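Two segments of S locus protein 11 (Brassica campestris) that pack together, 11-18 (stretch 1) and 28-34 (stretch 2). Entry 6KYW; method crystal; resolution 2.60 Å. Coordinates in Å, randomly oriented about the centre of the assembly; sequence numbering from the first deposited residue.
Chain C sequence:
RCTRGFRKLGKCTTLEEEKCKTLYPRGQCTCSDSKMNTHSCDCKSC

Stretch 1 (11-18) KCTTLEEE
Stretch 2, residues 28-34: QCTCSDS

Residues 14-18 form a helix that runs on beyond the stretch and crosses strand 29-33 at 139°, closer to antiparallel than parallel, with the axes 7.4 Å apart at closest approach. CA atoms pair Cys12 with Asp33 (5.8 Å) and Glu17 with Cys31 (5.4 Å). Thr13 (phi/psi -123/167, chi1 p) caps the helix, its OG1 accepting from Glu16 N at 3.0 Å; Glu17 N follows with a 2.9 Å bond to Thr13 O.

The covalent link is the disulfide Cys12 SG-Cys31 SG (2.1 Å, chi3 -100°). Both CA-to-CB bonds point toward the opposite stretch, and chi1 is m at Cys12 and t at Cys31.

The CA-to-CB bond of Glu17 points sideways to the strand, but chi1 t and chi2 p bring its carboxylate to it. There OE1 accepts from Thr30 OG1 (2.6 Å), whose chi1 is t, and OE2 from Cys31 N (2.9 Å, 141°), so one carboxylate engages consecutive residues.

Asp33, with chi1 m and chi2 -45°, does the reverse: its OD1 takes a nearly linear hydrogen bond from Cys12 N (2.6 Å, 176°), while OD2 forms a long salt bridge with Lys11 NZ (3.6 Å). A water donates to Asp33 OD2 (2.9 Å) and Cys12 O (2.8 Å), and weakly accepts from Lys11 NZ (3.0 Å).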

ATOM      1  N   LYS C  11     -10.918  -1.922  -5.662  1.00 47.44           N
ATOM      2  CA  LYS C  11     -11.337  -3.221  -5.158  1.00 51.50           C
ATOM      3  C   LYS C  11     -12.006  -4.064  -6.243  1.00 48.11           C
ATOM      4  O   LYS C  11     -12.532  -3.551  -7.239  1.00 47.20           O
ATOM      5  CB  LYS C  11     -12.277  -3.039  -3.970  1.00 51.94           C
ATOM      6  CG  LYS C  11     -11.529  -3.054  -2.653  1.00 51.85           C
ATOM      7  CD  LYS C  11     -12.356  -2.498  -1.555  1.00 56.95           C
ATOM      8  CE  LYS C  11     -12.411  -3.493  -0.418  1.00 67.43           C
ATOM      9  NZ  LYS C  11     -12.838  -4.838  -0.884  1.00 63.39           N
ATOM     10  N   CYS C  12     -11.959  -5.379  -6.041  1.00 49.46           N
ATOM     11  CA  CYS C  12     -12.702  -6.301  -6.895  1.00 50.77           C
ATOM     12  C   CYS C  12     -14.195  -6.002  -6.857  1.00 55.71           C
ATOM     13  O   CYS C  12     -14.766  -5.744  -5.796  1.00 63.82           O
ATOM     14  CB  CYS C  12     -12.476  -7.747  -6.448  1.00 50.47           C
ATOM     15  SG  CYS C  12     -10.947  -8.508  -7.080  1.00 82.86           S
ATOM     16  N   THR C  13     -14.830  -6.057  -8.024  1.00 57.67           N
ATOM     17  CA  THR C  13     -16.276  -5.958  -8.162  1.00 59.68           C
ATOM     18  C   THR C  13     -16.804  -7.197  -8.881  1.00 67.22           C
ATOM     19  O   THR C  13     -16.039  -7.979  -9.451  1.00 65.86           O
ATOM     20  CB  THR C  13     -16.667  -4.687  -8.922  1.00 58.98           C
ATOM     21  OG1 THR C  13     -16.423  -4.858 -10.324  1.00 58.08           O
ATOM     22  CG2 THR C  13     -15.857  -3.520  -8.421  1.00 54.96           C
ATOM     23  N   THR C  14     -18.131  -7.392  -8.856  1.00 70.42           N
ATOM     24  CA  THR C  14     -18.677  -8.541  -9.575  1.00 64.02           C
ATOM     25  C   THR C  14     -18.516  -8.374 -11.080  1.00 63.77           C
ATOM     26  O   THR C  14     -18.296  -9.364 -11.787  1.00 69.13           O
ATOM     27  CB  THR C  14     -20.157  -8.791  -9.221  1.00 64.61           C
ATOM     28  OG1 THR C  14     -20.898  -7.573  -9.331  1.00 69.98           O
ATOM     29  CG2 THR C  14     -20.312  -9.386  -7.789  1.00 60.47           C
ATOM     30  N   LEU C  15     -18.601  -7.142 -11.593  1.00 61.60           N
ATOM     31  CA  LEU C  15     -18.372  -6.953 -13.023  1.00 64.21           C
ATOM     32  C   LEU C  15     -16.930  -7.224 -13.401  1.00 65.97           C
ATOM     33  O   LEU C  15     -16.660  -7.701 -14.509  1.00 64.62           O
ATOM     34  CB  LEU C  15     -18.753  -5.546 -13.477  1.00 67.41           C
ATOM     35  CG  LEU C  15     -20.183  -5.084 -13.227  1.00 80.82           C
ATOM     36  CD1 LEU C  15     -20.383  -3.663 -13.763  1.00 78.59           C
ATOM     37  CD2 LEU C  15     -21.166  -6.069 -13.856  1.00 71.66           C
ATOM     38  N   GLU C  16     -15.992  -6.900 -12.513  1.00 64.64           N
ATOM     39  CA  GLU C  16     -14.603  -7.235 -12.771  1.00 61.95           C
ATOM     40  C   GLU C  16     -14.384  -8.742 -12.709  1.00 61.98           C
ATOM     41  O   GLU C  16     -13.563  -9.279 -13.459  1.00 64.37           O
ATOM     42  CB  GLU C  16     -13.713  -6.494 -11.776  1.00 62.13           C
ATOM     43  CG  GLU C  16     -12.244  -6.437 -12.137  1.00 56.90           C
ATOM     44  CD  GLU C  16     -11.891  -5.321 -13.113  1.00 63.14           C
ATOM     45  OE1 GLU C  16     -12.787  -4.585 -13.592  1.00 60.80           O
ATOM     46  OE2 GLU C  16     -10.688  -5.188 -13.399  1.00 56.10           O
ATOM     47  N   GLU C  17     -15.128  -9.438 -11.847  1.00 62.58           N
ATOM     48  CA  GLU C  17     -15.047 -10.893 -11.796  1.00 66.12           C
ATOM     49  C   GLU C  17     -15.496 -11.518 -13.112  1.00 67.68           C
ATOM     50  O   GLU C  17     -14.947 -12.541 -13.541  1.00 67.51           O
ATOM     51  CB  GLU C  17     -15.888 -11.428 -10.641  1.00 67.58           C
ATOM     52  CG  GLU C  17     -15.987 -12.943 -10.597  1.00 70.37           C
ATOM     53  CD  GLU C  17     -14.809 -13.567  -9.875  1.00 78.43           C
ATOM     54  OE1 GLU C  17     -14.801 -14.799  -9.651  1.00 71.01           O
ATOM     55  OE2 GLU C  17     -13.889 -12.812  -9.514  1.00 73.17           O
ATOM     56  N   GLU C  18     -16.493 -10.922 -13.768  1.00 68.37           N
ATOM     57  CA  GLU C  18     -16.871 -11.394 -15.095  1.00 70.04           C
ATOM     58  C   GLU C  18     -15.793 -11.060 -16.116  1.00 69.07           C
ATOM     59  O   GLU C  18     -15.510 -11.849 -17.022  1.00 69.05           O
ATOM     60  CB  GLU C  18     -18.224 -10.803 -15.495  1.00 70.75           C
ATOM     61  CG  GLU C  18     -19.409 -11.479 -14.796  1.00 75.94           C
ATOM     62  CD  GLU C  18     -19.130 -12.955 -14.429  1.00104.74           C
ATOM     63  OE1 GLU C  18     -18.690 -13.222 -13.282  1.00 91.93           O
ATOM     64  OE2 GLU C  18     -19.364 -13.850 -15.280  1.00 95.52           O
ATOM     65  N   GLN C  28     -10.399 -21.671 -14.885  1.00 63.71           N
ATOM     66  CA  GLN C  28     -10.897 -20.966 -13.703  1.00 57.46           C
ATOM     67  C   GLN C  28     -10.140 -19.650 -13.529  1.00 59.90           C
ATOM     68  O   GLN C  28      -8.956 -19.648 -13.171  1.00 59.03           O
ATOM     69  CB  GLN C  28     -10.758 -21.842 -12.463  1.00 55.75           C
ATOM     70  CG  GLN C  28     -11.421 -23.194 -12.604  1.00 54.65           C
ATOM     71  CD  GLN C  28     -11.016 -24.167 -11.501  1.00 60.50           C
ATOM     72  OE1 GLN C  28      -9.941 -24.772 -11.540  1.00 61.64           O
ATOM     73  NE2 GLN C  28     -11.884 -24.323 -10.512  1.00 72.92           N
ATOM     74  N   CYS C  29     -10.835 -18.539 -13.776  1.00 57.65           N
ATOM     75  CA  CYS C  29     -10.290 -17.188 -13.704  1.00 58.49           C
ATOM     76  C   CYS C  29     -11.084 -16.373 -12.689  1.00 60.68           C
ATOM     77  O   CYS C  29     -12.317 -16.316 -12.761  1.00 69.63           O
ATOM     78  CB  CYS C  29     -10.342 -16.512 -15.080  1.00 58.82           C
ATOM     79  SG  CYS C  29      -9.358 -17.309 -16.373  1.00 78.32           S
ATOM     80  N   THR C  30     -10.390 -15.736 -11.744  1.00 58.30           N
ATOM     81  CA  THR C  30     -11.080 -14.946 -10.731  1.00 63.96           C
ATOM     82  C   THR C  30     -10.297 -13.684 -10.370  1.00 56.53           C
ATOM     83  O   THR C  30      -9.162 -13.461 -10.800  1.00 53.50           O
ATOM     84  CB  THR C  30     -11.367 -15.768  -9.461  1.00 60.30           C
ATOM     85  OG1 THR C  30     -12.449 -15.156  -8.728  1.00 63.43           O
ATOM     86  CG2 THR C  30     -10.131 -15.845  -8.565  1.00 54.88           C
ATOM     87  N   CYS C  31     -10.949 -12.864  -9.556  1.00 59.80           N
ATOM     88  CA  CYS C  31     -10.472 -11.568  -9.105  1.00 54.90           C
ATOM     89  C   CYS C  31      -9.943 -11.713  -7.679  1.00 54.39           C
ATOM     90  O   CYS C  31     -10.581 -12.359  -6.845  1.00 55.86           O
ATOM     91  CB  CYS C  31     -11.632 -10.574  -9.178  1.00 56.17           C
ATOM     92  SG  CYS C  31     -11.229  -8.834  -9.107  1.00 78.69           S
ATOM     93  N   SER C  32      -8.760 -11.157  -7.414  1.00 51.16           N
ATOM     94  CA  SER C  32      -8.148 -11.197  -6.086  1.00 51.02           C
ATOM     95  C   SER C  32      -7.854  -9.774  -5.625  1.00 52.03           C
ATOM     96  O   SER C  32      -7.087  -9.061  -6.281  1.00 52.26           O
ATOM     97  CB  SER C  32      -6.847 -12.007  -6.096  1.00 47.99           C
ATOM     98  OG  SER C  32      -7.064 -13.342  -6.478  1.00 50.16           O
ATOM     99  N   ASP C  33      -8.457  -9.362  -4.507  1.00 51.29           N
ATOM    100  CA  ASP C  33      -8.112  -8.090  -3.880  1.00 47.06           C
ATOM    101  C   ASP C  33      -6.696  -8.175  -3.318  1.00 42.30           C
ATOM    102  O   ASP C  33      -6.267  -9.223  -2.835  1.00 46.14           O
ATOM    103  CB  ASP C  33      -9.091  -7.750  -2.734  1.00 48.75           C
ATOM    104  CG  ASP C  33     -10.413  -7.148  -3.218  1.00 52.20           C
ATOM    105  OD1 ASP C  33     -10.427  -6.253  -4.101  1.00 51.27           O
ATOM    106  OD2 ASP C  33     -11.452  -7.581  -2.692  1.00 60.91           O
ATOM    107  N   SER C  34      -5.983  -7.053  -3.332  1.00 38.99           N
ATOM    108  CA  SER C  34      -4.559  -7.075  -3.021  1.00 41.14           C
ATOM    109  C   SER C  34      -4.196  -5.842  -2.195  1.00 41.15           C
ATOM    110  O   SER C  34      -5.051  -5.037  -1.833  1.00 41.29           O
ATOM    111  CB  SER C  34      -3.735  -7.162  -4.313  1.00 38.21           C
ATOM    112  OG  SER C  34      -2.348  -7.236  -4.008  1.00 49.48           O
TER
HETATM  113  O   HOH W   1     -14.037  -6.466  -3.163  1.00 52.60           O